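Local coordinates for protein lectin (Trichosanthes anguina, PDB 4HR6) that binds galactosides through a beta-trefoil lectin chain and is a nontoxic, three-chain homologue of type II ribosome-inactivating proteins, at residues L33-P37 with T111-L116; A82-S86 with N97-E101; P137-I142 with Q171-Y176; N158-E162 with L244-I248. One frame throughout, in Å; residues are numbered along the deposited sequence.

Interaction 1. Residues L33-P37 with T111-L116. With AMG (methyl alpha-D-galactopyranoside), chain D.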
# COMPACT_ATOMS: atom_id res chain seq x y z
N LEU C 33 -23.72 -13.11 16.92
CA LEU C 33 -22.27 -12.89 16.71
C LEU C 33 -21.74 -11.76 17.57
O LEU C 33 -22.32 -10.67 17.63
CB LEU C 33 -21.91 -12.62 15.25
CG LEU C 33 -23.07 -12.24 14.32
CD1 LEU C 33 -22.72 -11.08 13.41
CD2 LEU C 33 -23.50 -13.48 13.54
N ILE C 34 -20.59 -12.02 18.18
CA ILE C 34 -19.94 -11.09 19.09
C ILE C 34 -18.56 -10.65 18.59
O ILE C 34 -18.02 -11.22 17.64
CB ILE C 34 -19.74 -11.75 20.48
CG1 ILE C 34 -18.96 -13.07 20.36
CG2 ILE C 34 -21.09 -12.00 21.14
CD1 ILE C 34 -18.38 -13.57 21.66
N LEU C 35 -18.00 -9.62 19.23
CA LEU C 35 -16.56 -9.38 19.20
C LEU C 35 -15.92 -10.29 20.23
O LEU C 35 -16.44 -10.42 21.33
CB LEU C 35 -16.22 -7.94 19.58
CG LEU C 35 -16.59 -6.79 18.66
CD1 LEU C 35 -15.96 -5.53 19.23
CD2 LEU C 35 -16.13 -7.04 17.23
N TYR C 36 -14.77 -10.86 19.91
CA TYR C 36 -14.05 -11.73 20.83
C TYR C 36 -12.56 -11.75 20.46
O TYR C 36 -12.22 -11.60 19.30
CB TYR C 36 -14.65 -13.15 20.77
CG TYR C 36 -14.36 -14.00 21.99
CD1 TYR C 36 -15.17 -13.94 23.13
CD2 TYR C 36 -13.27 -14.86 22.01
CE1 TYR C 36 -14.90 -14.71 24.25
CE2 TYR C 36 -12.99 -15.64 23.13
CZ TYR C 36 -13.81 -15.56 24.25
OH TYR C 36 -13.53 -16.33 25.34
N PRO C 37 -11.67 -11.92 21.45
CA PRO C 37 -10.25 -12.08 21.14
C PRO C 37 -10.00 -12.98 19.92
O PRO C 37 -10.59 -14.06 19.82
CB PRO C 37 -9.69 -12.72 22.40
CG PRO C 37 -10.57 -12.23 23.50
CD PRO C 37 -11.88 -11.80 22.90
N THR C 111 -16.10 -3.77 24.29
CA THR C 111 -15.81 -4.84 25.24
C THR C 111 -15.99 -6.25 24.64
O THR C 111 -16.82 -6.48 23.75
CB THR C 111 -16.65 -4.68 26.55
OG1 THR C 111 -16.17 -5.57 27.56
CG2 THR C 111 -18.15 -4.94 26.33
N ARG C 112 -15.15 -7.17 25.13
CA ARG C 112 -15.29 -8.60 24.87
C ARG C 112 -16.75 -9.06 25.02
O ARG C 112 -17.45 -8.65 25.94
CB ARG C 112 -14.38 -9.36 25.85
CG ARG C 112 -14.65 -10.86 25.97
CD ARG C 112 -13.94 -11.44 27.18
NE ARG C 112 -12.50 -11.57 26.98
CZ ARG C 112 -11.59 -11.66 27.95
NH1 ARG C 112 -11.95 -11.62 29.23
NH2 ARG C 112 -10.30 -11.78 27.64
N SER C 113 -17.19 -9.91 24.09
CA SER C 113 -18.54 -10.49 24.09
C SER C 113 -19.69 -9.50 23.81
O SER C 113 -20.85 -9.80 24.11
CB SER C 113 -18.81 -11.27 25.39
OG SER C 113 -17.75 -12.17 25.69
N THR C 114 -19.39 -8.34 23.22
CA THR C 114 -20.43 -7.40 22.79
C THR C 114 -21.23 -7.95 21.61
O THR C 114 -20.66 -8.49 20.67
CB THR C 114 -19.82 -6.07 22.31
OG1 THR C 114 -19.10 -5.45 23.38
CG2 THR C 114 -20.90 -5.11 21.80
N ASN C 115 -22.55 -7.78 21.65
CA ASN C 115 -23.42 -8.18 20.54
C ASN C 115 -23.22 -7.25 19.35
O ASN C 115 -23.23 -6.02 19.51
CB ASN C 115 -24.90 -8.17 20.96
CG ASN C 115 -25.22 -9.20 22.03
OD1 ASN C 115 -24.47 -10.16 22.24
ND2 ASN C 115 -26.35 -9.01 22.72
N LEU C 116 -23.03 -7.84 18.17
CA LEU C 116 -22.91 -7.06 16.93
C LEU C 116 -24.29 -6.77 16.38
O LEU C 116 -25.21 -7.59 16.47
CB LEU C 116 -22.07 -7.78 15.87
CG LEU C 116 -20.63 -8.19 16.23
CD1 LEU C 116 -19.87 -8.54 14.96
CD2 LEU C 116 -19.90 -7.12 17.02
C1 AMG D . -15.91 -20.01 23.54
C2 AMG D . -15.39 -19.92 22.11
C3 AMG D . -15.11 -18.47 21.69
C4 AMG D . -16.28 -17.54 22.02
C5 AMG D . -16.84 -17.78 23.43
C6 AMG D . -18.14 -17.01 23.66
C7 AMG D . -14.58 -20.61 25.45
O1 AMG D . -14.88 -19.62 24.47
O2 AMG D . -14.18 -20.68 22.00
O3 AMG D . -14.84 -18.42 20.28
O4 AMG D . -17.32 -17.70 21.04
O5 AMG D . -17.07 -19.17 23.68
O6 AMG D . -18.20 -16.52 25.00

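Interaction 2. Residues A82-S86 with N97-E101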
# COMPACT_ATOMS: atom_id res chain seq x y z
N ALA C 82 -33.09 -14.11 0.04
CA ALA C 82 -31.78 -13.74 -0.51
C ALA C 82 -31.34 -12.35 -0.06
O ALA C 82 -30.20 -12.17 0.37
CB ALA C 82 -31.81 -13.81 -2.03
N GLU C 83 -32.26 -11.39 -0.14
CA GLU C 83 -31.96 -10.00 0.18
C GLU C 83 -31.31 -9.79 1.55
O GLU C 83 -30.62 -8.80 1.76
CB GLU C 83 -33.22 -9.13 0.10
CG GLU C 83 -33.78 -8.95 -1.31
CD GLU C 83 -34.74 -10.06 -1.73
OE1 GLU C 83 -35.32 -9.94 -2.83
OE2 GLU C 83 -34.91 -11.04 -0.97
N ASP C 84 -31.54 -10.73 2.48
CA ASP C 84 -31.09 -10.59 3.86
C ASP C 84 -29.72 -11.20 4.13
O ASP C 84 -29.18 -11.05 5.24
CB ASP C 84 -32.12 -11.21 4.82
CG ASP C 84 -33.48 -10.50 4.78
OD1 ASP C 84 -33.53 -9.29 4.46
OD2 ASP C 84 -34.50 -11.16 5.08
N ILE C 85 -29.16 -11.88 3.13
CA ILE C 85 -27.85 -12.54 3.26
C ILE C 85 -26.82 -12.05 2.22
O ILE C 85 -25.77 -12.67 2.03
CB ILE C 85 -27.99 -14.08 3.21
CG1 ILE C 85 -28.84 -14.52 2.01
CG2 ILE C 85 -28.61 -14.59 4.50
CD1 ILE C 85 -28.80 -16.01 1.76
N SER C 86 -27.14 -10.93 1.56
CA SER C 86 -26.20 -10.22 0.69
C SER C 86 -25.26 -9.35 1.52
O SER C 86 -25.67 -8.75 2.52
CB SER C 86 -26.95 -9.33 -0.30
OG SER C 86 -27.78 -10.08 -1.16
N ASN C 97 -25.21 -4.40 3.88
CA ASN C 97 -26.11 -5.13 2.99
C ASN C 97 -26.70 -4.18 1.95
O ASN C 97 -27.50 -3.33 2.29
CB ASN C 97 -27.24 -5.77 3.80
CG ASN C 97 -28.20 -6.59 2.94
OD1 ASN C 97 -28.74 -6.11 1.92
ND2 ASN C 97 -28.44 -7.82 3.36
N PRO C 98 -26.33 -4.35 0.67
CA PRO C 98 -26.74 -3.43 -0.41
C PRO C 98 -28.23 -3.03 -0.42
O PRO C 98 -28.57 -1.94 -0.88
CB PRO C 98 -26.41 -4.20 -1.68
CG PRO C 98 -25.33 -5.15 -1.30
CD PRO C 98 -25.50 -5.46 0.16
N ASN C 99 -29.10 -3.92 0.05
CA ASN C 99 -30.55 -3.66 0.04
C ASN C 99 -30.99 -2.67 1.13
O ASN C 99 -31.93 -1.90 0.92
CB ASN C 99 -31.33 -4.98 0.17
CG ASN C 99 -31.02 -5.96 -0.96
OD1 ASN C 99 -30.60 -7.09 -0.72
ND2 ASN C 99 -31.22 -5.51 -2.20
N TYR C 100 -30.31 -2.71 2.28
CA TYR C 100 -30.60 -1.79 3.39
C TYR C 100 -29.53 -0.71 3.44
O TYR C 100 -28.61 -0.76 4.24
CB TYR C 100 -30.68 -2.58 4.69
CG TYR C 100 -31.65 -3.72 4.58
CD1 TYR C 100 -31.21 -5.02 4.35
CD2 TYR C 100 -33.02 -3.50 4.67
CE1 TYR C 100 -32.10 -6.07 4.24
CE2 TYR C 100 -33.92 -4.55 4.55
CZ TYR C 100 -33.46 -5.83 4.33
OH TYR C 100 -34.35 -6.87 4.22
N GLU C 101 -29.69 0.29 2.58
CA GLU C 101 -28.59 1.18 2.22
C GLU C 101 -28.09 2.08 3.35
O GLU C 101 -26.96 2.58 3.29
CB GLU C 101 -28.97 2.03 1.00
CG GLU C 101 -27.76 2.56 0.23
CD GLU C 101 -28.14 3.27 -1.05
OE1 GLU C 101 -27.21 3.69 -1.78
OE2 GLU C 101 -29.35 3.43 -1.32

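Interaction 3. Residues P137-I142 with Q171-Y176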
# COMPACT_ATOMS: atom_id res chain seq x y z
N PRO C 137 -2.47 -5.08 14.67
CA PRO C 137 -2.26 -3.71 14.23
C PRO C 137 -0.95 -3.58 13.45
O PRO C 137 0.03 -4.26 13.78
CB PRO C 137 -2.17 -2.91 15.55
CG PRO C 137 -2.61 -3.84 16.63
CD PRO C 137 -2.35 -5.23 16.14
N ILE C 138 -0.95 -2.71 12.45
CA ILE C 138 0.24 -2.45 11.66
C ILE C 138 1.02 -1.31 12.30
O ILE C 138 0.53 -0.18 12.35
CB ILE C 138 -0.11 -2.01 10.21
CG1 ILE C 138 -1.02 -3.02 9.51
CG2 ILE C 138 1.16 -1.76 9.40
CD1 ILE C 138 -0.47 -4.42 9.47
N ILE C 139 2.23 -1.59 12.76
CA ILE C 139 3.09 -0.58 13.37
C ILE C 139 3.95 0.13 12.34
O ILE C 139 4.64 -0.52 11.55
CB ILE C 139 4.10 -1.21 14.37
CG1 ILE C 139 3.41 -2.11 15.40
CG2 ILE C 139 4.94 -0.12 15.04
CD1 ILE C 139 2.25 -1.47 16.11
N GLY C 140 3.99 1.45 12.40
CA GLY C 140 4.99 2.18 11.64
C GLY C 140 5.05 3.66 11.93
O GLY C 140 4.34 4.17 12.81
N SER C 141 5.94 4.35 11.21
CA SER C 141 5.99 5.81 11.22
C SER C 141 5.13 6.31 10.10
O SER C 141 4.88 5.59 9.14
CB SER C 141 7.41 6.32 11.01
OG SER C 141 8.29 5.74 11.95
N ILE C 142 4.66 7.55 10.24
CA ILE C 142 3.89 8.19 9.21
C ILE C 142 4.68 9.39 8.75
O ILE C 142 4.95 10.31 9.54
CB ILE C 142 2.51 8.61 9.71
CG1 ILE C 142 1.76 7.40 10.24
CG2 ILE C 142 1.74 9.28 8.60
CD1 ILE C 142 0.47 7.73 10.95
N GLN C 171 7.18 8.63 17.77
CA GLN C 171 6.99 8.63 16.32
C GLN C 171 6.42 7.30 15.80
O GLN C 171 6.28 7.12 14.59
CB GLN C 171 8.32 8.97 15.62
CG GLN C 171 8.78 10.40 15.91
CD GLN C 171 9.91 10.88 15.02
OE1 GLN C 171 10.61 10.08 14.40
NE2 GLN C 171 10.09 12.20 14.95
N SER C 172 6.05 6.40 16.71
CA SER C 172 5.54 5.09 16.35
C SER C 172 4.03 4.99 16.59
O SER C 172 3.53 5.28 17.69
CB SER C 172 6.29 3.99 17.10
OG SER C 172 5.71 2.72 16.86
N TRP C 173 3.33 4.58 15.53
CA TRP C 173 1.87 4.55 15.49
C TRP C 173 1.38 3.15 15.18
O TRP C 173 2.06 2.37 14.48
CB TRP C 173 1.37 5.52 14.44
CG TRP C 173 1.85 6.91 14.69
CD1 TRP C 173 2.97 7.50 14.18
CD2 TRP C 173 1.25 7.88 15.56
NE1 TRP C 173 3.09 8.78 14.65
CE2 TRP C 173 2.05 9.04 15.51
CE3 TRP C 173 0.11 7.87 16.37
CZ2 TRP C 173 1.75 10.19 16.24
CZ3 TRP C 173 -0.20 9.02 17.09
CH2 TRP C 173 0.62 10.16 17.03
N ALA C 174 0.21 2.83 15.70
CA ALA C 174 -0.39 1.53 15.50
C ALA C 174 -1.70 1.70 14.77
O ALA C 174 -2.59 2.41 15.25
CB ALA C 174 -0.59 0.84 16.83
N LEU C 175 -1.80 1.06 13.61
CA LEU C 175 -3.00 1.12 12.77
C LEU C 175 -3.90 -0.09 13.05
O LEU C 175 -3.52 -1.23 12.81
CB LEU C 175 -2.62 1.18 11.30
CG LEU C 175 -2.06 2.50 10.75
CD1 LEU C 175 -0.94 3.07 11.60
CD2 LEU C 175 -1.57 2.27 9.33
N TYR C 176 -5.10 0.19 13.55
CA TYR C 176 -6.01 -0.86 14.00
C TYR C 176 -7.04 -1.16 12.93
O TYR C 176 -7.33 -0.31 12.07
CB TYR C 176 -6.72 -0.44 15.32
CG TYR C 176 -5.97 -0.81 16.57
CD1 TYR C 176 -4.71 -0.30 16.82
CD2 TYR C 176 -6.52 -1.68 17.52
CE1 TYR C 176 -4.00 -0.63 17.96
CE2 TYR C 176 -5.81 -2.02 18.67
CZ TYR C 176 -4.55 -1.49 18.88
OH TYR C 176 -3.83 -1.81 20.00
O HOH W 1 5.84 8.80 12.68

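Interaction 4. Residues N158-E162 with L244-I248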
# COMPACT_ATOMS: atom_id res chain seq x y z
N ASN C 158 -0.81 16.14 22.05
CA ASN C 158 -0.84 16.78 20.73
C ASN C 158 -0.01 16.05 19.66
O ASN C 158 0.70 15.11 19.96
CB ASN C 158 -0.37 18.22 20.85
CG ASN C 158 -1.51 19.18 21.07
OD1 ASN C 158 -2.27 19.03 22.03
ND2 ASN C 158 -1.65 20.15 20.18
N MET C 159 -0.12 16.50 18.41
CA MET C 159 0.70 15.93 17.34
C MET C 159 1.03 16.89 16.21
O MET C 159 0.21 17.71 15.81
CB MET C 159 0.06 14.64 16.79
CG MET C 159 -1.16 14.83 15.91
SD MET C 159 -1.47 13.35 14.92
CE MET C 159 -2.12 14.11 13.43
N TRP C 160 2.26 16.79 15.71
CA TRP C 160 2.71 17.52 14.53
C TRP C 160 3.97 16.86 13.93
O TRP C 160 4.43 15.82 14.41
CB TRP C 160 2.99 19.00 14.86
CG TRP C 160 3.94 19.23 16.00
CD1 TRP C 160 5.28 19.00 16.02
CD2 TRP C 160 3.60 19.73 17.30
NE1 TRP C 160 5.81 19.31 17.26
CE2 TRP C 160 4.79 19.77 18.06
CE3 TRP C 160 2.40 20.15 17.89
CZ2 TRP C 160 4.82 20.22 19.38
CZ3 TRP C 160 2.43 20.59 19.21
CH2 TRP C 160 3.63 20.62 19.94
N LEU C 161 4.52 17.49 12.91
CA LEU C 161 5.70 16.97 12.22
C LEU C 161 7.02 17.40 12.86
O LEU C 161 7.27 18.58 13.10
CB LEU C 161 5.65 17.37 10.75
CG LEU C 161 4.50 16.70 10.00
CD1 LEU C 161 4.28 17.34 8.64
CD2 LEU C 161 4.77 15.21 9.88
N GLU C 162 7.85 16.40 13.14
CA GLU C 162 9.19 16.60 13.62
C GLU C 162 10.12 15.83 12.68
O GLU C 162 9.65 15.07 11.82
CB GLU C 162 9.31 16.07 15.05
CG GLU C 162 8.55 16.92 16.07
CD GLU C 162 9.20 18.28 16.30
OE1 GLU C 162 8.47 19.28 16.50
OE2 GLU C 162 10.45 18.37 16.27
N LEU C 244 4.24 25.76 11.58
CA LEU C 244 2.96 26.08 12.21
C LEU C 244 2.50 25.07 13.27
O LEU C 244 1.60 25.38 14.06
CB LEU C 244 1.84 26.24 11.16
CG LEU C 244 1.85 27.54 10.36
CD1 LEU C 244 0.81 27.53 9.26
CD2 LEU C 244 1.66 28.75 11.27
N LYS C 245 3.09 23.87 13.26
CA LYS C 245 2.72 22.81 14.20
C LYS C 245 1.24 22.40 14.15
O LYS C 245 0.72 21.86 15.13
CB LYS C 245 3.12 23.22 15.63
CG LYS C 245 4.45 22.67 16.09
CD LYS C 245 5.62 23.32 15.38
CE LYS C 245 6.94 22.80 15.92
NZ LYS C 245 7.10 23.06 17.38
N LYS C 246 0.57 22.63 13.02
CA LYS C 246 -0.86 22.32 12.87
C LYS C 246 -1.18 21.33 11.72
O LYS C 246 -0.98 21.64 10.53
CB LYS C 246 -1.70 23.60 12.69
CG LYS C 246 -2.39 24.11 13.96
CD LYS C 246 -1.46 24.99 14.80
CE LYS C 246 -2.17 25.63 15.99
NZ LYS C 246 -1.95 24.88 17.27
N ILE C 247 -1.69 20.16 12.09
CA ILE C 247 -2.28 19.21 11.15
C ILE C 247 -3.79 19.41 11.17
O ILE C 247 -4.42 19.33 12.23
CB ILE C 247 -1.96 17.75 11.53
CG1 ILE C 247 -0.46 17.57 11.75
CG2 ILE C 247 -2.50 16.79 10.46
CD1 ILE C 247 0.39 18.04 10.58
N ILE C 248 -4.37 19.65 10.01
CA ILE C 248 -5.80 19.89 9.88
C ILE C 248 -6.46 18.87 8.95
O ILE C 248 -5.77 18.11 8.27
CB ILE C 248 -6.09 21.32 9.37
CG1 ILE C 248 -5.61 21.49 7.92
CG2 ILE C 248 -5.43 22.35 10.28
CD1 ILE C 248 -5.99 22.82 7.30
O HOH W 2 -1.69 19.10 14.75

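Interaction 1. Residues L33-P37 with T111-L116
Thr114 O is met by two neighbouring groups of the strand: it accepts the amide of Leu35 (Leu35 N to Thr114 O, 3.2 Å) and the CA-H of Ile34, with Ile34 CA 3.1 Å from Thr114 O. Two further backbone bonds flank this point, Ser113 N to Leu35 O at 2.9 Å and Leu116 N to Leu33 O at 3.0 Å, which tie strand 33-36 to an irregular loop. The loop turns through a type II beta turn, Thr111 to Thr114, in which Ser113 takes the positive phi (68°) that this position requires. Alternate residues of the strand divide the work. Leu33 and Leu35 both cross Leu116 at about a right angle; the branched tip of Leu116 suits this, CD2 lying 3.7 Å from Leu35 CG while CD1 faces Leu33. Ile34 and Tyr36 belong to the sugar pocket. The Tyr36 ring has Pro37 CD over one face and, centrally over the opposite face, AMG C4; Ser113 OG lies at its edge. CG anti to the backbone N (chi1 -159°) brings the ring face under the galactoside, which Asp21, Asn43, Gly24 and Gln41 hold by hydrogen bonds. The backbone bonds thus fix the strand against the loop, with the leucines packed on one side and, on the other, Ile34 and Tyr36 presenting an apolar surface that matches the carbon face of galactose.

Interaction 2. Residues A82-S86 with N97-E101
Glu83 O accepts the side-chain amide of Asn97, with Asn97 ND2 2.9 Å away and an N-H...O angle of 155°. The carbonyl lies close to the amide plane, as suits an sp2 donor. Ser86 O is as near, 3.0 Å from Asn97 ND2, but the angle is too poor for a hydrogen bond. The other end of this amide is also used: Asn97 OD1 accepts Asn99 N at 2.9 Å, so one asparagine supplies a donor across the contact and an acceptor within its own loop. Its CG lies anti to the backbone N (chi1 -178°), carrying the amide across. The second bridge joins phenol and carboxylate. Tyr100 OH donates to Asp84 OD1 over 2.6 Å, the oxygen met nearly along its C-O bond at the ring edge, with carboxylate and ring planes 24° apart. Asp84 is buried, and the short bond probably helps to stabilise a charged carboxylate there. Pro98, whose ring fixes phi, fits the second position of a type I beta turn closed by Tyr100 N to Asn97 O. The Asn97 OD1 to Asn99 N bond makes an Asx turn, overlapping that type I turn in the loop between strands 95-96 and 103-106 of the first ricin-type beta-trefoil domain.

Interaction 3. Residues P137-I142 with Q171-Y176
Trp173 and Gly140 form an antiparallel hydrogen-bonded pair between strands 138-143 and 173-175, with Trp173 N to Gly140 O at 2.9 Å and Gly140 N to Trp173 O at 3.0 Å. From there the indole can be traced outward. Its CB rests 3.6 Å from Gly140 O, which also lies at the ring edge. CG and CD1 pass beneath Ile142, whose CD1 sits over one ring face, 4.1 Å from Trp173 CG, the two side chains crossing at about a right angle. Further out, the indole packs on Ile181, Val183 and Ala152. Glycine makes no side-chain demand on the face that carries this ring. On the other face Ile139 CD1 meets Ala174 CB at 3.7 Å, a small methyl suited to a close pair. At the strand end Pro137 CG lies over the Tyr176 ring in a CH-pi contact, 3.9 Å from its centroid, while the phenol OH bonds to Arg187. At the opposite end a water links Ile142 N with Gln171 O, 2.6 Å from the latter. Gln171-Ser172-Trp173 is the QxW motif of ricin-type trefoils, and Gln171 also bonds to Glu163. In this inner pair of a four-stranded antiparallel sheet, N-H groups of the hydrogen-bonded pairs meet carbonyls and Ile142 N a water, while Leu150 O satisfies the indole's one polar atom, NE1, and helps to set its rotation.

Interaction 4. Residues N158-E162 with L244-I248
In the second ricin-type beta-trefoil domain Lys245 lies across the face of Trp160, where strand 158-163 meets the loop leading into strand 247-250. The lysine chain and indole cross at a slant: Lys245 CG rides over the five-membered ring, 3.4 Å from its centroid and 14° off the normal, a CH-pi contact. The chain then bends at chi2 and chi4, bringing Lys245 NZ to 4.4 Å from the same centroid, an off-centre cation-pi approach. Trp160 takes the tight position between backbone N and carbonyl carbon (chi1 54°), which turns its flat side to the lysine. A long flexible amine suits this place, methylenes covering the ring and charge near the rim. Glu162 approaches the indole edge instead. Its OE1 uses the anti lone pair to accept Trp160 NE1 at 2.8 Å, nearly in the ring plane, and stays 4.1 Å from Lys245 NZ, too far for a salt bridge. Deeper in, Met159 and Ile247 cross at about a right angle, with Met159 CE 4.0 Å from Ile247 CG2, and Leu161 CG lies loosely against Ile247 CD1. One water bridges the two backbones, donating to Met159 O at 2.6 Å and accepting from Ile247 N at 2.9 Å.

Interactions 1 and 2 belong to the first beta-trefoil domain, interactions 3 and 4 to the second. Interaction 2 is nested along the chain within the loop closed by interaction 1, yet their centres lie about 22 Å apart. Interactions 3 and 4 alternate along the sequence and touch: strands 158-163 and 173-175 are consecutive, and Gln171 packs on Glu162. Interaction 3, closest to the chain centre and largely buried, relies on strand backbone bonds and apolar faces; interaction 2, with several exposed residues, relies on side-chain amide and phenol groups. Interaction 1 brings strand and loop against a bound sugar, whereas interaction 4, across the chain's centre from it, joins a strand to the loop before strand 247-250 through lysine on indole and a bridging water.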